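PDB 5BU9: beta-N-acetylhexosaminidase, which probably hydrolyses terminal non-reducing N-acetyl-D-hexosamine residues from N-acetyl-beta-D-hexosaminides, as a member of glycoside hydrolase family 3. Local coordinates for residues A[75-80]-A[128-133]; A[184-189]-A[226-231]; A[263-268]-A[292-297]. All coordinates share one frame; numbering follows the deposited sequence.

Interaction 1: residues A[75-80]-A[128-133]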
loop_
_atom_site.group_PDB
_atom_site.type_symbol
_atom_site.label_atom_id
_atom_site.label_comp_id
_atom_site.label_asym_id
_atom_site.label_seq_id
_atom_site.Cartn_x
_atom_site.Cartn_y
_atom_site.Cartn_z
ATOM N N LEU A 75 -0.732 -5.820 10.763
ATOM C CA LEU A 75 -0.735 -4.490 10.192
ATOM C C LEU A 75 -2.218 -4.206 9.853
ATOM O O LEU A 75 -2.906 -5.020 9.201
ATOM C CB LEU A 75 0.175 -4.396 8.957
ATOM C CG LEU A 75 1.664 -4.324 9.297
ATOM C CD1 LEU A 75 2.520 -4.567 8.068
ATOM C CD2 LEU A 75 2.031 -2.976 9.927
ATOM N N VAL A 76 -2.729 -3.090 10.363
ATOM C CA VAL A 76 -4.106 -2.692 10.114
ATOM C C VAL A 76 -4.056 -1.381 9.342
ATOM O O VAL A 76 -3.695 -0.332 9.888
ATOM C CB VAL A 76 -4.910 -2.526 11.420
ATOM C CG1 VAL A 76 -6.344 -2.296 11.087
ATOM C CG2 VAL A 76 -4.741 -3.724 12.331
ATOM N N ALA A 77 -4.393 -1.454 8.069
ATOM C CA ALA A 77 -4.221 -0.338 7.167
ATOM C C ALA A 77 -5.545 0.183 6.718
ATOM O O ALA A 77 -6.533 -0.558 6.725
ATOM C CB ALA A 77 -3.406 -0.780 5.931
ATOM N N THR A 78 -5.574 1.441 6.289
ATOM C CA THR A 78 -6.705 1.922 5.493
ATOM C C THR A 78 -6.179 2.998 4.538
ATOM O O THR A 78 -4.995 3.340 4.565
ATOM C CB THR A 78 -7.886 2.459 6.366
ATOM O OG1 THR A 78 -8.994 2.757 5.520
ATOM C CG2 THR A 78 -7.504 3.723 7.088
ATOM N N ASP A 79 -7.053 3.491 3.673
ATOM C CA ASP A 79 -6.746 4.602 2.766
ATOM C C ASP A 79 -7.174 5.934 3.349
ATOM O O ASP A 79 -8.321 6.361 3.092
ATOM C CB ASP A 79 -7.471 4.444 1.416
ATOM C CG ASP A 79 -6.712 3.571 0.417
ATOM O OD1 ASP A 79 -5.569 3.128 0.699
ATOM O OD2 ASP A 79 -7.281 3.336 -0.671
ATOM N N GLN A 80 -6.286 6.609 4.093
ATOM C CA GLN A 80 -6.670 7.890 4.700
ATOM C C GLN A 80 -5.773 8.996 4.128
ATOM O O GLN A 80 -4.931 9.530 4.819
ATOM C CB GLN A 80 -6.587 7.827 6.237
ATOM C CG GLN A 80 -7.370 8.948 6.984
ATOM C CD GLN A 80 -8.872 8.655 7.156
ATOM O OE1 GLN A 80 -9.461 7.949 6.354
ATOM N NE2 GLN A 80 -9.480 9.182 8.224
ATOM N N LEU A 128 -1.348 1.530 10.043
ATOM C CA LEU A 128 -0.684 1.773 8.773
ATOM C C LEU A 128 -1.601 2.581 7.874
ATOM O O LEU A 128 -2.767 2.218 7.689
ATOM C CB LEU A 128 -0.281 0.456 8.096
ATOM C CG LEU A 128 0.561 0.643 6.838
ATOM C CD1 LEU A 128 1.905 1.330 7.186
ATOM C CD2 LEU A 128 0.787 -0.694 6.143
ATOM N N ASN A 129 -1.085 3.693 7.347
ATOM C CA ASN A 129 -1.829 4.498 6.368
ATOM C C ASN A 129 -1.264 4.256 4.964
ATOM O O ASN A 129 -0.061 4.408 4.743
ATOM C CB ASN A 129 -1.760 5.990 6.737
ATOM C CG ASN A 129 -2.831 6.836 6.040
ATOM O OD1 ASN A 129 -3.626 6.331 5.261
ATOM N ND2 ASN A 129 -2.853 8.150 6.339
ATOM N N LEU A 130 -2.120 3.879 4.017
ATOM C CA LEU A 130 -1.680 3.790 2.620
ATOM C C LEU A 130 -1.708 5.204 2.012
ATOM O O LEU A 130 -2.596 5.577 1.221
ATOM C CB LEU A 130 -2.547 2.791 1.817
ATOM C CG LEU A 130 -2.724 1.395 2.427
ATOM C CD1 LEU A 130 -3.354 0.453 1.404
ATOM C CD2 LEU A 130 -1.402 0.808 2.928
ATOM N N ALA A 131 -0.701 5.979 2.399
ATOM C CA ALA A 131 -0.555 7.395 2.047
ATOM C C ALA A 131 0.773 7.772 2.702
ATOM O O ALA A 131 1.184 7.084 3.609
ATOM C CB ALA A 131 -1.742 8.241 2.596
ATOM N N PRO A 132 1.442 8.859 2.278
ATOM C CA PRO A 132 1.022 9.863 1.302
ATOM C C PRO A 132 1.305 9.465 -0.143
ATOM O O PRO A 132 2.227 8.708 -0.419
ATOM C CB PRO A 132 1.862 11.077 1.692
ATOM C CG PRO A 132 3.191 10.439 2.165
ATOM C CD PRO A 132 2.783 9.156 2.836
ATOM N N VAL A 133 0.505 10.005 -1.050
ATOM C CA VAL A 133 0.786 9.995 -2.487
ATOM C C VAL A 133 2.008 10.848 -2.815
ATOM O O VAL A 133 2.012 12.051 -2.594
ATOM C CB VAL A 133 -0.433 10.499 -3.271
ATOM C CG1 VAL A 133 -0.079 10.769 -4.698
ATOM C CG2 VAL A 133 -1.569 9.500 -3.183
#
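N129 grips the backbone of Q80 with both ends of its amide, just where the parallel pairing of 75-80 with 128-133 runs out. Its CB leaves the sheet on the same face as T78, and CG, anti to the backbone N (chi1 -163°), swings the group forward along the partner strand. CG itself lies 3.6 Å from Q80 O. At the tip, OD1 accepts Q80 N at 2.9 Å, the N-H arriving in the amide plane on a lone pair. ND2 donates to Q80 O over 2.9 Å, nearly straight at 166°; Q80 O lies in the plane of the N129 amide, whereas the donor stands above the carbonyl plane of Q80. The register behind this clamp is set by L128 N to V76 O (3.0 Å), T78 N to L128 O (3.2 Å) and L130 N to T78 O (3.0 Å). On the other face, A77 CB packs on L130 CD2 at 3.9 Å. Helix 160-176 covers N129 through F170 and M174. A leucine in place of N129 would probably leave the N-H and carbonyl of Q80 without these mates in a buried setting. The amide thus supplies one acceptor and one donor, as a neighbouring peptide would, and extends the pairing of these two barrel strands beyond its last backbone bond.

Interaction 2: residues A[184-189]-A[226-231]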
loop_
_atom_site.group_PDB
_atom_site.type_symbol
_atom_site.label_atom_id
_atom_site.label_comp_id
_atom_site.label_asym_id
_atom_site.label_seq_id
_atom_site.Cartn_x
_atom_site.Cartn_y
_atom_site.Cartn_z
ATOM N N LYS A 184 3.248 6.142 -2.161
ATOM C CA LYS A 184 2.647 5.478 -3.334
ATOM C C LYS A 184 2.513 6.490 -4.496
ATOM O O LYS A 184 2.492 7.697 -4.233
ATOM C CB LYS A 184 1.304 4.884 -2.934
ATOM C CG LYS A 184 0.225 5.902 -2.539
ATOM C CD LYS A 184 -0.979 5.136 -2.010
ATOM C CE LYS A 184 -2.206 6.004 -1.907
ATOM N NZ LYS A 184 -3.385 5.284 -1.274
ATOM N N HIS A 185 2.474 6.060 -5.759
ATOM C CA HIS A 185 2.610 4.678 -6.221
ATOM C C HIS A 185 3.826 4.562 -7.132
ATOM O O HIS A 185 3.806 5.057 -8.253
ATOM C CB HIS A 185 1.363 4.223 -7.020
ATOM C CG HIS A 185 0.054 4.634 -6.424
ATOM N ND1 HIS A 185 -0.361 5.948 -6.365
ATOM C CD2 HIS A 185 -0.957 3.895 -5.898
ATOM C CE1 HIS A 185 -1.562 6.002 -5.814
ATOM N NE2 HIS A 185 -1.953 4.769 -5.529
ATOM N N PHE A 186 4.863 3.886 -6.667
ATOM C CA PHE A 186 6.141 3.841 -7.361
ATOM C C PHE A 186 6.021 3.059 -8.674
ATOM O O PHE A 186 5.421 1.986 -8.705
ATOM C CB PHE A 186 7.194 3.206 -6.443
ATOM C CG PHE A 186 8.566 3.295 -6.966
ATOM C CD1 PHE A 186 9.365 4.373 -6.640
ATOM C CD2 PHE A 186 9.074 2.306 -7.782
ATOM C CE1 PHE A 186 10.658 4.478 -7.107
ATOM C CE2 PHE A 186 10.398 2.404 -8.273
ATOM C CZ PHE A 186 11.174 3.492 -7.936
ATOM N N PRO A 187 6.609 3.571 -9.760
ATOM C CA PRO A 187 7.499 4.751 -9.858
ATOM C C PRO A 187 6.810 6.089 -10.148
ATOM O O PRO A 187 7.496 7.093 -10.402
ATOM C CB PRO A 187 8.432 4.378 -11.029
ATOM C CG PRO A 187 7.530 3.546 -11.947
ATOM C CD PRO A 187 6.583 2.774 -11.006
ATOM N N GLY A 188 5.488 6.122 -10.076
ATOM C CA GLY A 188 4.739 7.354 -10.275
ATOM C C GLY A 188 3.514 7.167 -11.160
ATOM O O GLY A 188 3.611 6.734 -12.299
ATOM N N LEU A 189 2.342 7.493 -10.628
ATOM C CA LEU A 189 1.082 7.278 -11.337
ATOM C C LEU A 189 0.480 8.595 -11.807
ATOM O O LEU A 189 -0.636 8.621 -12.323
ATOM C CB LEU A 189 0.102 6.551 -10.419
ATOM C CG LEU A 189 -0.912 5.547 -10.937
ATOM C CD1 LEU A 189 -0.331 4.667 -12.033
ATOM C CD2 LEU A 189 -1.379 4.691 -9.765
ATOM N N ALA A 226 9.223 3.430 5.375
ATOM C CA ALA A 226 9.365 2.037 5.799
ATOM C C ALA A 226 8.575 1.097 4.894
ATOM O O ALA A 226 8.762 -0.120 4.944
ATOM C CB ALA A 226 8.899 1.880 7.240
ATOM N N PHE A 227 7.650 1.681 4.132
ATOM C CA PHE A 227 6.770 0.973 3.183
ATOM C C PHE A 227 6.671 1.795 1.905
ATOM O O PHE A 227 6.501 3.029 1.946
ATOM C CB PHE A 227 5.341 0.770 3.725
ATOM C CG PHE A 227 5.249 -0.094 4.958
ATOM C CD1 PHE A 227 5.575 0.419 6.212
ATOM C CD2 PHE A 227 4.792 -1.416 4.869
ATOM C CE1 PHE A 227 5.488 -0.374 7.366
ATOM C CE2 PHE A 227 4.706 -2.231 6.007
ATOM C CZ PHE A 227 5.059 -1.715 7.267
ATOM N N VAL A 228 6.752 1.106 0.775
ATOM C CA VAL A 228 6.525 1.707 -0.532
ATOM C C VAL A 228 5.500 0.863 -1.275
ATOM O O VAL A 228 5.614 -0.370 -1.315
ATOM C CB VAL A 228 7.827 1.818 -1.354
ATOM C CG1 VAL A 228 7.500 2.273 -2.762
ATOM C CG2 VAL A 228 8.845 2.762 -0.659
HETATM N N MSE A 229 4.520 1.519 -1.882
HETATM C CA MSE A 229 3.562 0.826 -2.755
HETATM C C MSE A 229 3.894 1.016 -4.242
HETATM O O MSE A 229 4.231 2.114 -4.687
HETATM C CB MSE A 229 2.124 1.290 -2.484
HETATM C CG MSE A 229 1.127 0.706 -3.454
HETATM SE SE MSE A 229 -0.694 1.332 -3.140
HETATM C CE MSE A 229 -1.067 0.365 -1.543
ATOM N N THR A 230 3.803 -0.066 -5.002
ATOM C CA THR A 230 4.069 -0.052 -6.437
ATOM C C THR A 230 2.765 0.073 -7.252
ATOM O O THR A 230 1.703 -0.420 -6.839
ATOM C CB THR A 230 4.799 -1.334 -6.871
ATOM O OG1 THR A 230 4.023 -2.451 -6.424
ATOM C CG2 THR A 230 6.253 -1.411 -6.273
ATOM N N SER A 231 2.891 0.758 -8.391
ATOM C CA SER A 231 1.927 0.879 -9.483
ATOM C C SER A 231 1.779 -0.404 -10.311
ATOM O O SER A 231 2.730 -1.178 -10.401
ATOM C CB SER A 231 2.413 2.000 -10.401
ATOM O OG SER A 231 1.698 2.101 -11.597
#
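M229, a selenomethionine, runs alongside K184 and H185, its side chain pointing the same way as theirs. Its CB packs on K184 CB at 3.7 Å. With CG anti to the backbone N and the chain extended through SE, SE comes to 3.8 Å from H185 CD2, approaching the imidazole obliquely; the turn about CG-SE (chi3 -73°) directs only CE. K184 carries CG between its backbone N and carbonyl carbon (chi1 65°), which lays that carbon over the centre of the H185 ring, 3.7 Å above its plane. L189 CD2 sits against the opposite face, offset toward the rim, so the imidazole is clamped between two aliphatic groups while ND1 bonds to D135. Beyond CG the lysine is fully extended and carries NZ to the carboxylate of E81 and to L130 O.

The chain K184-H185-F186-P187-G188 fits the KHFPG signature of family 3 hexosaminidases, at the end of a strand of the TIM-like barrel. Cis peptides precede both H185 and P187, and the chain turns a corner at H185. Even so, F186 pairs in parallel with T230: F186 N donates to M229 O at 2.7 Å, and S231 N to F186 O at 2.8 Å with an almost straight 174° bond. F186 directs its ring away from 226-231, leaving CB to touch V228 CG1 at 3.8 Å; P187 CB lies against one ring face, toward its rim, and F217 meets the ring edge-to-face. Past the strand, L189 CD1 reaches S231 OG at 3.3 Å, a hydroxyl that bonds to Y235 and to the backbone N of A233.

Interaction 3: residues A[263-268]-A[292-297]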
loop_
_atom_site.group_PDB
_atom_site.type_symbol
_atom_site.label_atom_id
_atom_site.label_comp_id
_atom_site.label_asym_id
_atom_site.label_seq_id
_atom_site.Cartn_x
_atom_site.Cartn_y
_atom_site.Cartn_z
ATOM N N GLY A 263 12.887 -1.484 3.028
ATOM C CA GLY A 263 11.683 -1.758 3.795
ATOM C C GLY A 263 10.722 -2.638 3.032
ATOM O O GLY A 263 11.137 -3.455 2.198
ATOM N N VAL A 264 9.436 -2.458 3.300
ATOM C CA VAL A 264 8.410 -3.346 2.802
ATOM C C VAL A 264 7.755 -2.788 1.539
ATOM O O VAL A 264 7.310 -1.624 1.518
ATOM C CB VAL A 264 7.379 -3.597 3.903
ATOM C CG1 VAL A 264 6.142 -4.233 3.332
ATOM C CG2 VAL A 264 8.003 -4.443 5.029
ATOM N N VAL A 265 7.734 -3.600 0.480
ATOM C CA VAL A 265 7.108 -3.241 -0.785
ATOM C C VAL A 265 5.687 -3.819 -0.826
ATOM O O VAL A 265 5.501 -5.026 -0.676
ATOM C CB VAL A 265 7.909 -3.750 -1.997
ATOM C CG1 VAL A 265 7.110 -3.520 -3.282
ATOM C CG2 VAL A 265 9.265 -3.077 -2.066
ATOM N N VAL A 266 4.701 -2.954 -1.039
ATOM C CA VAL A 266 3.282 -3.328 -1.080
ATOM C C VAL A 266 2.780 -3.150 -2.496
ATOM O O VAL A 266 3.103 -2.141 -3.124
ATOM C CB VAL A 266 2.469 -2.472 -0.094
ATOM C CG1 VAL A 266 1.004 -2.952 0.028
ATOM C CG2 VAL A 266 3.160 -2.499 1.239
ATOM N N THR A 267 2.037 -4.119 -3.032
ATOM C CA THR A 267 1.394 -3.905 -4.333
ATOM C C THR A 267 0.232 -2.942 -4.179
ATOM O O THR A 267 -0.350 -2.798 -3.092
ATOM C CB THR A 267 0.818 -5.192 -4.991
ATOM O OG1 THR A 267 -0.239 -5.710 -4.172
ATOM C CG2 THR A 267 1.889 -6.250 -5.204
ATOM N N ASP A 268 -0.117 -2.286 -5.280
ATOM C CA ASP A 268 -1.444 -1.703 -5.411
ATOM C C ASP A 268 -2.450 -2.897 -5.326
ATOM O O ASP A 268 -2.063 -4.072 -5.446
ATOM C CB ASP A 268 -1.539 -0.925 -6.730
ATOM C CG ASP A 268 -2.785 -0.035 -6.824
ATOM O OD1 ASP A 268 -3.657 -0.067 -5.926
ATOM O OD2 ASP A 268 -2.903 0.679 -7.840
ATOM N N GLY A 292 9.865 -8.780 -6.115
ATOM C CA GLY A 292 10.497 -8.282 -4.901
ATOM C C GLY A 292 9.447 -7.695 -3.960
ATOM O O GLY A 292 9.782 -6.945 -3.066
ATOM N N THR A 293 8.171 -8.005 -4.194
ATOM C CA THR A 293 7.079 -7.567 -3.334
ATOM C C THR A 293 7.046 -8.292 -1.985
ATOM O O THR A 293 7.201 -9.517 -1.931
ATOM C CB THR A 293 5.739 -7.829 -4.007
ATOM O OG1 THR A 293 5.654 -7.043 -5.192
ATOM C CG2 THR A 293 4.586 -7.491 -3.076
ATOM N N ASP A 294 6.799 -7.563 -0.903
ATOM C CA ASP A 294 6.605 -8.200 0.422
ATOM C C ASP A 294 5.145 -8.332 0.855
ATOM O O ASP A 294 4.771 -9.254 1.585
ATOM C CB ASP A 294 7.384 -7.417 1.473
ATOM C CG ASP A 294 8.818 -7.107 1.009
ATOM O OD1 ASP A 294 9.563 -8.048 0.614
ATOM O OD2 ASP A 294 9.182 -5.917 0.987
ATOM N N ILE A 295 4.288 -7.433 0.400
ATOM C CA ILE A 295 2.876 -7.586 0.755
ATOM C C ILE A 295 1.975 -7.416 -0.479
ATOM O O ILE A 295 2.014 -6.388 -1.159
ATOM C CB ILE A 295 2.464 -6.602 1.890
ATOM C CG1 ILE A 295 3.217 -6.905 3.195
ATOM C CG2 ILE A 295 0.924 -6.618 2.089
ATOM C CD1 ILE A 295 2.913 -5.891 4.362
ATOM N N VAL A 296 1.191 -8.449 -0.769
ATOM C CA VAL A 296 0.248 -8.434 -1.869
ATOM C C VAL A 296 -1.089 -7.940 -1.332
ATOM O O VAL A 296 -1.695 -8.564 -0.438
ATOM C CB VAL A 296 0.126 -9.826 -2.493
ATOM C CG1 VAL A 296 -0.876 -9.820 -3.657
ATOM C CG2 VAL A 296 1.524 -10.329 -2.955
ATOM N N LEU A 297 -1.544 -6.804 -1.847
ATOM C CA LEU A 297 -2.770 -6.193 -1.363
ATOM C C LEU A 297 -3.966 -6.839 -2.064
ATOM O O LEU A 297 -4.043 -6.826 -3.287
ATOM C CB LEU A 297 -2.732 -4.686 -1.597
ATOM C CG LEU A 297 -3.971 -3.905 -1.140
ATOM C CD1 LEU A 297 -4.187 -4.066 0.346
ATOM C CD2 LEU A 297 -3.861 -2.436 -1.536
#
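D294 and T267 take the torsions that turn their oxygens onto the facing backbone. In D294, CG lies anti to the carbonyl carbon (chi1 -47°), which brings OD2 to V265 N at 2.8 Å; the bond is nearly straight (167°) and meets the carboxylate on its anti side. In T267, OG1 sits between backbone N and carbonyl carbon (chi1 64°), where it accepts L297 N at 2.9 Å and donates to D268 O. Between these two side-chain bonds the backbones join directly. V265 O takes both D294 N and I295 N, each at 2.9 Å, and T267 N donates to I295 O. T293 CG2 fills in against T267 CG2 at 3.7 Å, while V264 CG1 meets I295 CD1 at 3.8 Å from the other side of the strand. OD2 of D294 also forms a salt bridge with R256, and OD1 one with R332, which would be expected to offset its buried charge. Helix 281-291 ends in a Schellman motif at G292, and the chain then enters the next strand. Strand, helix and strand follow one another as a beta-alpha-beta crossover, the repeating unit of a TIM-type barrel.

The three contacts are successive parts of one barrel sheet. Interactions 1 and 2 meet through K184, whose NZ lies 2.6 Å from L130 O. Interactions 2 and 3 adjoin where strands 227-230 and 264-267 pair, with V266 N 2.8 Å from V228 O. Across the interior, L75 CD1 of interaction 1 is 4.0 Å from I295 CD1 of interaction 3, and L130 CD1 is 3.7 Å from M229 CE of interaction 2. Bound glycerol, probably from the crystallisation liquor, is hydrogen-bonded by D79, K184, H185 and D268, so all three contacts reach a common pocket; H185 NE2 and D268 OD1 are 5.1 Å apart. This is consistent with a sugar site at the strand ends.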